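Side-chain contacts in sugar ABC transporter substrate-binding protein (Treponema pallidum subsp. pallidum, PDB 5U2P), which probably binds a sugar or related solute in the periplasm for delivery to an ABC transporter, although its natural ligand is not established: residues 205-210 against 377-382; 218-223 against 390-395; 52-57 against 322-327. All coordinates share one frame; numbering follows the deposited sequence.

Contact 1 (205-210 against 377-382); sequences GARDLV and DAYAQA. With EDO (1,2-ethanediol), chain E.
V210 of helix 191-214 meets Y379 and Q381 of the loop after strand 372-374 with both of its methyl groups, each aimed at a different flat group. CG1 stands anti to the backbone N (chi1 176°), which turns CG2 to the other flank of CB, and the two branches diverge. CG2 lies over one face of the Y379 ring in a CH-pi contact, 4.1 Å from the ring centroid and 27° off the normal. CG1 meets the Q381 amide instead, approaching NE2 at 3.4 Å with the two side chains crossing at about a right angle. The Q381 chain gets there by bending at chi2, to a value away from the staggered positions.

Strand 372-374 belongs to the mixed sheet that also holds 138-145, so the contact closes chain segments 167 residues apart within one lobe of the two-lobed solute-binding fold.

At the far end of the tyrosine, the hydroxyl end of Y379 crosses R207 at about a right angle. Y379 OH comes 3.7 Å from R207 CG and lies at the edge of the guanidinium, near its plane, while ring and guanidinium are turned 84° apart. A water joins the two: R207 NE donates to it at 3.0 Å, and Y379 OH lies 2.6 Å from the same water. The guanidinium has a further partner, since R207 NH2 is hydrogen-bonded to T122 OG1. Near the start of 377-382, an ethanediol molecule, probably from the crystallisation liquor, donates through O2 to D377 OD1 at 2.8 Å, and is also held by N140 and S138.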
loop_
_atom_site.group_PDB
_atom_site.type_symbol
_atom_site.label_atom_id
_atom_site.label_comp_id
_atom_site.label_asym_id
_atom_site.label_seq_id
_atom_site.Cartn_x
_atom_site.Cartn_y
_atom_site.Cartn_z
ATOM N N GLY A 205 14.889 6.311 -2.353
ATOM C CA GLY A 205 14.625 7.339 -3.347
ATOM C C GLY A 205 13.187 7.822 -3.339
ATOM O O GLY A 205 12.917 9.019 -3.458
ATOM N N ALA A 206 12.254 6.888 -3.201
ATOM C CA ALA A 206 10.840 7.236 -3.155
ATOM C C ALA A 206 10.536 8.052 -1.892
ATOM O O ALA A 206 9.852 9.078 -1.947
ATOM C CB ALA A 206 9.994 5.992 -3.207
ATOM N N ARG A 207 11.042 7.604 -0.747
ATOM C CA ARG A 207 10.908 8.388 0.469
ATOM C C ARG A 207 11.468 9.800 0.334
ATOM O O ARG A 207 10.845 10.774 0.774
ATOM C CB ARG A 207 11.609 7.691 1.625
ATOM C CG ARG A 207 10.835 6.517 2.131
ATOM C CD ARG A 207 11.546 5.799 3.256
ATOM N NE ARG A 207 10.713 4.711 3.778
ATOM C CZ ARG A 207 11.183 3.689 4.487
ATOM N NH1 ARG A 207 12.482 3.621 4.754
ATOM N NH2 ARG A 207 10.357 2.741 4.923
ATOM N N ASP A 208 12.666 9.916 -0.235
ATOM C CA ASP A 208 13.272 11.225 -0.424
ATOM C C ASP A 208 12.440 12.121 -1.333
ATOM O O ASP A 208 12.356 13.328 -1.114
ATOM C CB ASP A 208 14.682 11.102 -1.003
ATOM C CG ASP A 208 15.679 10.557 -0.002
ATOM O OD1 ASP A 208 15.292 10.364 1.169
ATOM O OD2 ASP A 208 16.847 10.334 -0.389
ATOM N N LEU A 209 11.849 11.535 -2.368
ATOM C CA LEU A 209 11.023 12.307 -3.287
ATOM C C LEU A 209 9.835 12.916 -2.542
ATOM O O LEU A 209 9.515 14.083 -2.741
ATOM C CB LEU A 209 10.542 11.436 -4.450
ATOM C CG LEU A 209 9.767 12.172 -5.542
ATOM C CD1 LEU A 209 10.672 13.134 -6.313
ATOM C CD2 LEU A 209 9.092 11.193 -6.498
ATOM N N VAL A 210 9.159 12.123 -1.715
ATOM C CA VAL A 210 8.032 12.645 -0.936
ATOM C C VAL A 210 8.522 13.757 -0.006
ATOM O O VAL A 210 7.880 14.800 0.139
ATOM C CB VAL A 210 7.336 11.536 -0.128
ATOM C CG1 VAL A 210 6.242 12.120 0.747
ATOM C CG2 VAL A 210 6.753 10.488 -1.081
ATOM N N ASP A 377 1.975 7.711 -3.999
ATOM C CA ASP A 377 0.623 8.272 -3.878
ATOM C C ASP A 377 -0.106 7.772 -2.626
ATOM O O ASP A 377 -1.207 8.222 -2.348
ATOM C CB ASP A 377 -0.237 7.987 -5.139
ATOM C CG ASP A 377 -0.498 6.510 -5.390
ATOM O OD1 ASP A 377 0.306 5.671 -4.931
ATOM O OD2 ASP A 377 -1.505 6.197 -6.099
ATOM N N ALA A 378 0.504 6.854 -1.884
ATOM C CA ALA A 378 -0.161 6.283 -0.705
ATOM C C ALA A 378 0.034 7.169 0.523
ATOM O O ALA A 378 -0.712 7.058 1.503
ATOM C CB ALA A 378 0.349 4.888 -0.430
ATOM N N TYR A 379 1.030 8.055 0.465
ATOM C CA TYR A 379 1.341 8.942 1.589
ATOM C C TYR A 379 0.243 10.010 1.742
ATOM O O TYR A 379 -0.321 10.491 0.749
ATOM C CB TYR A 379 2.709 9.616 1.388
ATOM C CG TYR A 379 3.882 8.700 1.459
ATOM C CD1 TYR A 379 4.321 7.996 0.343
ATOM C CD2 TYR A 379 4.554 8.504 2.661
ATOM C CE1 TYR A 379 5.399 7.133 0.426
ATOM C CE2 TYR A 379 5.626 7.661 2.746
ATOM C CZ TYR A 379 6.060 6.987 1.632
ATOM O OH TYR A 379 7.133 6.147 1.739
ATOM N N ALA A 380 -0.039 10.399 2.985
ATOM C CA ALA A 380 -1.041 11.430 3.260
ATOM C C ALA A 380 -0.787 12.712 2.447
ATOM O O ALA A 380 -1.724 13.334 1.949
ATOM C CB ALA A 380 -1.056 11.753 4.743
ATOM N N GLN A 381 0.487 13.058 2.295
ATOM C CA GLN A 381 0.889 14.295 1.619
ATOM C C GLN A 381 0.466 14.301 0.162
ATOM O O GLN A 381 0.308 15.363 -0.445
ATOM C CB GLN A 381 2.405 14.489 1.690
ATOM C CG GLN A 381 2.977 14.535 3.065
ATOM C CD GLN A 381 3.638 13.246 3.436
ATOM O OE1 GLN A 381 2.983 12.201 3.547
ATOM N NE2 GLN A 381 4.947 13.302 3.643
ATOM N N ALA A 382 0.286 13.104 -0.392
ATOM C CA ALA A 382 -0.015 12.952 -1.809
ATOM C C ALA A 382 -1.495 13.182 -2.104
ATOM O O ALA A 382 -1.885 13.399 -3.253
ATOM C CB ALA A 382 0.420 11.554 -2.300
HETATM C C1 EDO E . -2.252 2.315 -3.026
HETATM O O1 EDO E . -2.376 1.133 -3.815
HETATM C C2 EDO E . -1.149 3.239 -3.516
HETATM O O2 EDO E . -0.753 3.041 -4.872
HETATM O O HOH W 1 7.779 5.072 4.038
#

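Contact 2 (218-223 against 390-395); sequences IDWTHE and SVFPDF
W220 lays its indole against P393, F392 and F395, which meet it on two aspects. Over one face lie CG of P393 and CZ of F395. P393 comes from the opposite direction, with CG off-centre in a CH-pi contact 4.1 Å from the centroid of the six-membered ring, and its CD makes a close, oblique contact 3.4 Å from W220 CZ2. F395 shares that face through a T-shaped pair: its edge points at the indole, the planes stand at 84° and the centroids are 5.5 Å apart. F392 arrives at the rim instead, its CD1 in the indole plane at 3.9 Å from W220 CH2. I218, two residues before W220, backs the opposite face, with CD1 over the ring centre, so the indole is clamped from both faces.

The other side of the 218-223 turn is looser. H222 is exposed and poorly ordered, and D219 and T221 are partly exposed. Polar bonds shape this end: D219 OD1 accepts from T221 N at 3.1 Å and from T221 OG1 at 2.6 Å, both from the same face of the carboxylate.

A413 of helix 406-417 touches both W220 and P393, and Q414 OE1 accepts from W220 N. The arrangement is thus T-shaped and CH-pi packing of a tryptophan between two loops, one containing an Asx turn at D219 and the other an ST turn at S390, against the C-terminal helix of the chain.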
loop_
_atom_site.group_PDB
_atom_site.type_symbol
_atom_site.label_atom_id
_atom_site.label_comp_id
_atom_site.label_asym_id
_atom_site.label_seq_id
_atom_site.Cartn_x
_atom_site.Cartn_y
_atom_site.Cartn_z
ATOM N N ILE A 218 12.055 20.590 -3.768
ATOM C CA ILE A 218 12.224 19.859 -5.019
ATOM C C ILE A 218 12.365 20.809 -6.206
ATOM O O ILE A 218 11.731 21.861 -6.244
ATOM C CB ILE A 218 11.046 18.899 -5.274
ATOM C CG1 ILE A 218 11.330 17.994 -6.477
ATOM C CG2 ILE A 218 9.736 19.656 -5.467
ATOM C CD1 ILE A 218 10.412 16.789 -6.521
ATOM N N ASP A 219 13.229 20.436 -7.147
ATOM C CA ASP A 219 13.260 21.059 -8.470
ATOM C C ASP A 219 13.044 19.977 -9.529
ATOM O O ASP A 219 13.943 19.164 -9.787
ATOM C CB ASP A 219 14.584 21.796 -8.703
ATOM C CG ASP A 219 14.579 22.614 -9.987
ATOM O OD1 ASP A 219 13.900 22.205 -10.956
ATOM O OD2 ASP A 219 15.252 23.666 -10.029
ATOM N N TRP A 220 11.848 19.950 -10.111
ATOM C CA TRP A 220 11.457 18.869 -11.008
ATOM C C TRP A 220 12.378 18.729 -12.218
ATOM O O TRP A 220 12.506 17.630 -12.758
ATOM C CB TRP A 220 9.993 19.049 -11.457
ATOM C CG TRP A 220 9.027 18.721 -10.326
ATOM C CD1 TRP A 220 8.381 19.609 -9.514
ATOM C CD2 TRP A 220 8.648 17.416 -9.867
ATOM N NE1 TRP A 220 7.627 18.941 -8.581
ATOM C CE2 TRP A 220 7.767 17.594 -8.779
ATOM C CE3 TRP A 220 8.961 16.115 -10.274
ATOM C CZ2 TRP A 220 7.196 16.522 -8.097
ATOM C CZ3 TRP A 220 8.396 15.053 -9.592
ATOM C CH2 TRP A 220 7.529 15.262 -8.515
ATOM N N THR A 221 13.040 19.807 -12.634
ATOM C CA THR A 221 13.895 19.730 -13.818
ATOM C C THR A 221 15.189 18.991 -13.519
ATOM O O THR A 221 15.974 18.691 -14.417
ATOM C CB THR A 221 14.218 21.130 -14.378
ATOM O OG1 THR A 221 14.854 21.922 -13.371
ATOM C CG2 THR A 221 12.936 21.815 -14.830
ATOM N N HIS A 222 15.420 18.705 -12.247
ATOM C CA HIS A 222 16.555 17.895 -11.863
ATOM C C HIS A 222 16.159 16.400 -11.789
ATOM O O HIS A 222 17.027 15.530 -11.650
ATOM C CB HIS A 222 17.108 18.413 -10.528
ATOM C CG HIS A 222 17.570 19.844 -10.586
ATOM N ND1 HIS A 222 16.849 20.832 -11.219
ATOM C CD2 HIS A 222 18.676 20.456 -10.086
ATOM C CE1 HIS A 222 17.488 21.985 -11.115
ATOM N NE2 HIS A 222 18.598 21.781 -10.431
ATOM N N GLU A 223 14.868 16.093 -11.899
ATOM C CA GLU A 223 14.411 14.712 -11.689
ATOM C C GLU A 223 14.529 13.866 -12.952
ATOM O O GLU A 223 13.541 13.295 -13.416
ATOM C CB GLU A 223 12.957 14.696 -11.185
ATOM C CG GLU A 223 12.742 15.487 -9.894
ATOM C CD GLU A 223 13.428 14.864 -8.685
ATOM O OE1 GLU A 223 13.719 15.605 -7.726
ATOM O OE2 GLU A 223 13.675 13.640 -8.690
ATOM N N SER A 390 -2.360 18.112 -3.110
ATOM C CA SER A 390 -1.237 17.179 -3.189
ATOM C C SER A 390 0.118 17.861 -3.372
ATOM O O SER A 390 0.210 18.922 -3.989
ATOM C CB SER A 390 -1.448 16.206 -4.345
ATOM O OG SER A 390 -0.357 15.303 -4.433
ATOM N N VAL A 391 1.168 17.244 -2.846
ATOM C CA VAL A 391 2.528 17.756 -3.043
ATOM C C VAL A 391 3.085 17.346 -4.398
ATOM O O VAL A 391 4.163 17.797 -4.791
ATOM C CB VAL A 391 3.509 17.267 -1.944
ATOM C CG1 VAL A 391 3.053 17.719 -0.567
ATOM C CG2 VAL A 391 3.662 15.736 -1.973
ATOM N N PHE A 392 2.345 16.496 -5.108
ATOM C CA PHE A 392 2.775 15.999 -6.406
ATOM C C PHE A 392 1.960 16.589 -7.529
ATOM O O PHE A 392 0.772 16.918 -7.353
ATOM C CB PHE A 392 2.676 14.468 -6.460
ATOM C CG PHE A 392 3.703 13.766 -5.610
ATOM C CD1 PHE A 392 5.062 13.998 -5.800
ATOM C CD2 PHE A 392 3.315 12.867 -4.633
ATOM C CE1 PHE A 392 6.007 13.367 -5.030
ATOM C CE2 PHE A 392 4.266 12.231 -3.849
ATOM C CZ PHE A 392 5.613 12.477 -4.052
ATOM N N PRO A 393 2.576 16.696 -8.710
ATOM C CA PRO A 393 1.842 17.244 -9.853
ATOM C C PRO A 393 0.845 16.273 -10.437
ATOM O O PRO A 393 1.056 15.069 -10.381
ATOM C CB PRO A 393 2.951 17.530 -10.879
ATOM C CG PRO A 393 4.227 17.439 -10.131
ATOM C CD PRO A 393 3.982 16.441 -9.054
ATOM N N ASP A 394 -0.228 16.801 -11.010
ATOM C CA ASP A 394 -1.124 16.016 -11.841
ATOM C C ASP A 394 -0.510 15.935 -13.238
ATOM O O ASP A 394 -0.894 16.681 -14.140
ATOM C CB ASP A 394 -2.505 16.662 -11.869
ATOM C CG ASP A 394 -3.522 15.851 -12.633
ATOM O OD1 ASP A 394 -3.242 14.677 -12.971
ATOM O OD2 ASP A 394 -4.621 16.390 -12.874
ATOM N N PHE A 395 0.494 15.077 -13.390
ATOM C CA PHE A 395 1.204 14.934 -14.656
ATOM C C PHE A 395 0.286 14.640 -15.843
ATOM O O PHE A 395 0.527 15.120 -16.955
ATOM C CB PHE A 395 2.253 13.829 -14.546
ATOM C CG PHE A 395 3.484 14.238 -13.816
ATOM C CD1 PHE A 395 4.315 15.198 -14.343
ATOM C CD2 PHE A 395 3.831 13.639 -12.617
ATOM C CE1 PHE A 395 5.462 15.579 -13.675
ATOM C CE2 PHE A 395 4.970 14.012 -11.949
ATOM C CZ PHE A 395 5.788 14.980 -12.475
#

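Contact 3 (52-57 against 322-327); sequences TKLELE and CRALSV
L54 carries CG roughly anti to its backbone N, but with chi1 at -151° it is swung well short of the full trans position, and chi2 near 58° then spreads the two methyls toward different residues of the facing helix. V327 answers with CG1 anti to its own backbone N (chi1 175°), which directs that branch at L54. CD1 of L54 lies 3.8 Å from V327 CG1, the two side chains crossing at a slant, while CD2 of L54 rests 4.0 Å from A324 CB. A324 and V327 are one helical turn apart, so the leucine fork straddles neighbouring positions on one flank of helix 318-329. The small A324 side chain accompanies the closest backbone approach of the pair, 7.6 Å between the CA atoms of L54 and A324.

Helix 45-58 links parallel neighbouring strands 33-39 and 61-67, a beta-alpha-beta unit, and helix 318-329 follows strand 307-311 of the same five-stranded sheet. Y333 of helix 331-337 touches both L54 and V327, and it also receives K53 in a cation-pi contact, adding an aromatic ring to the apolar patch beside a charge.

The segments bury just 114 Å² between them, with no polar bond linking them. What joins them is dispersion and exclusion of water, so their fit rests on the shape of a few methyl groups and not on directional bonds.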
loop_
_atom_site.group_PDB
_atom_site.type_symbol
_atom_site.label_atom_id
_atom_site.label_comp_id
_atom_site.label_asym_id
_atom_site.label_seq_id
_atom_site.Cartn_x
_atom_site.Cartn_y
_atom_site.Cartn_z
ATOM N N THR A 52 -8.535 -11.013 25.424
ATOM C CA THR A 52 -9.198 -11.918 26.353
ATOM C C THR A 52 -8.375 -13.188 26.528
ATOM O O THR A 52 -8.225 -13.678 27.648
ATOM C CB THR A 52 -10.627 -12.294 25.885
ATOM O OG1 THR A 52 -11.425 -11.110 25.790
ATOM C CG2 THR A 52 -11.291 -13.250 26.873
ATOM N N LYS A 53 -7.859 -13.721 25.419
ATOM C CA LYS A 53 -6.968 -14.883 25.449
ATOM C C LYS A 53 -5.712 -14.591 26.231
ATOM O O LYS A 53 -5.189 -15.443 26.945
ATOM C CB LYS A 53 -6.568 -15.312 24.036
ATOM C CG LYS A 53 -7.572 -16.180 23.313
ATOM C CD LYS A 53 -7.066 -16.570 21.928
ATOM C CE LYS A 53 -5.882 -17.524 22.000
ATOM N NZ LYS A 53 -5.424 -17.945 20.648
ATOM N N LEU A 54 -5.184 -13.392 26.056
ATOM C CA LEU A 54 -3.977 -13.033 26.732
ATOM C C LEU A 54 -4.157 -13.096 28.242
ATOM O O LEU A 54 -3.287 -13.589 28.963
ATOM C CB LEU A 54 -3.552 -11.624 26.295
ATOM C CG LEU A 54 -2.086 -11.255 26.293
ATOM C CD1 LEU A 54 -1.274 -12.186 25.402
ATOM C CD2 LEU A 54 -1.989 -9.811 25.829
ATOM N N GLU A 55 -5.280 -12.579 28.721
ATOM C CA GLU A 55 -5.553 -12.562 30.153
ATOM C C GLU A 55 -5.812 -13.968 30.657
ATOM O O GLU A 55 -5.360 -14.340 31.732
ATOM C CB GLU A 55 -6.745 -11.664 30.474
ATOM C CG GLU A 55 -7.053 -11.603 31.964
ATOM C CD GLU A 55 -8.040 -10.512 32.323
ATOM O OE1 GLU A 55 -8.342 -9.667 31.455
ATOM O OE2 GLU A 55 -8.513 -10.495 33.480
ATOM N N LEU A 56 -6.512 -14.753 29.851
ATOM C CA LEU A 56 -6.924 -16.087 30.252
ATOM C C LEU A 56 -5.735 -17.047 30.281
ATOM O O LEU A 56 -5.586 -17.822 31.222
ATOM C CB LEU A 56 -8.006 -16.601 29.302
ATOM C CG LEU A 56 -8.803 -17.832 29.733
ATOM C CD1 LEU A 56 -9.546 -17.576 31.035
ATOM C CD2 LEU A 56 -9.777 -18.242 28.633
ATOM N N GLU A 57 -4.876 -16.968 29.268
ATOM C CA GLU A 57 -3.787 -17.931 29.098
ATOM C C GLU A 57 -2.436 -17.448 29.610
ATOM O O GLU A 57 -1.603 -18.262 30.005
ATOM C CB GLU A 57 -3.656 -18.317 27.622
ATOM C CG GLU A 57 -4.949 -18.907 27.020
ATOM C CD GLU A 57 -4.800 -19.346 25.563
ATOM O OE1 GLU A 57 -3.658 -19.495 25.087
ATOM O OE2 GLU A 57 -5.834 -19.539 24.889
ATOM N N CYS A 322 6.536 -6.268 25.814
ATOM C CA CYS A 322 7.231 -6.976 24.760
ATOM C C CYS A 322 6.863 -8.468 24.794
ATOM O O CYS A 322 6.775 -9.092 23.731
ATOM C CB CYS A 322 8.724 -6.800 24.887
ATOM S SG CYS A 322 9.316 -5.140 24.458
ATOM N N ARG A 323 6.676 -9.019 25.994
ATOM C CA ARG A 323 6.242 -10.414 26.128
ATOM C C ARG A 323 4.873 -10.571 25.471
ATOM O O ARG A 323 4.629 -11.534 24.749
ATOM C CB ARG A 323 6.187 -10.855 27.599
ATOM C CG ARG A 323 7.578 -11.012 28.231
ATOM C CD ARG A 323 7.543 -11.274 29.745
ATOM N NE ARG A 323 6.879 -12.556 30.024
ATOM C CZ ARG A 323 5.667 -12.710 30.551
ATOM N NH1 ARG A 323 4.950 -11.668 30.957
ATOM N NH2 ARG A 323 5.173 -13.942 30.714
ATOM N N ALA A 324 3.977 -9.619 25.721
ATOM C CA ALA A 324 2.639 -9.683 25.154
ATOM C C ALA A 324 2.663 -9.624 23.629
ATOM O O ALA A 324 1.944 -10.372 22.964
ATOM C CB ALA A 324 1.764 -8.560 25.721
ATOM N N LEU A 325 3.484 -8.742 23.063
ATOM C CA LEU A 325 3.532 -8.629 21.613
ATOM C C LEU A 325 4.049 -9.929 21.000
ATOM O O LEU A 325 3.620 -10.320 19.917
ATOM C CB LEU A 325 4.411 -7.453 21.173
ATOM C CG LEU A 325 3.856 -6.050 21.473
ATOM C CD1 LEU A 325 4.708 -4.998 20.793
ATOM C CD2 LEU A 325 2.422 -5.915 21.026
ATOM N N SER A 326 5.022 -10.550 21.662
ATOM C CA SER A 326 5.554 -11.824 21.199
ATOM C C SER A 326 4.467 -12.904 21.148
ATOM O O SER A 326 4.389 -13.665 20.170
ATOM C CB SER A 326 6.716 -12.261 22.096
ATOM O OG SER A 326 7.149 -13.560 21.756
ATOM N N VAL A 327 3.625 -12.975 22.178
ATOM C CA VAL A 327 2.492 -13.908 22.155
ATOM C C VAL A 327 1.509 -13.533 21.029
ATOM O O VAL A 327 1.034 -14.397 20.280
ATOM C CB VAL A 327 1.733 -13.954 23.509
ATOM C CG1 VAL A 327 0.480 -14.840 23.414
ATOM C CG2 VAL A 327 2.628 -14.484 24.613
#

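In the fold
Contacts 1 and 2 form one continuous patch, their centres 11 Å apart: Q381 O lies 3.2 Å from V391 N in a probable hydrogen bond, and CG2 of V210 packs 3.8 Å from CZ of F392. Both tie the region after strand 372-374 to helix 191-214 or the loop that follows it. Contact 3 belongs to the other lobe, its centre 35 Å from that of contact 1 and 47 Å from that of contact 2. Of the three, contact 1 is the most central, its centre about 12 Å from the centre of the chain. In this family solutes are bound between the lobes, but the ethanediol bound at contact 1 does not identify a natural ligand.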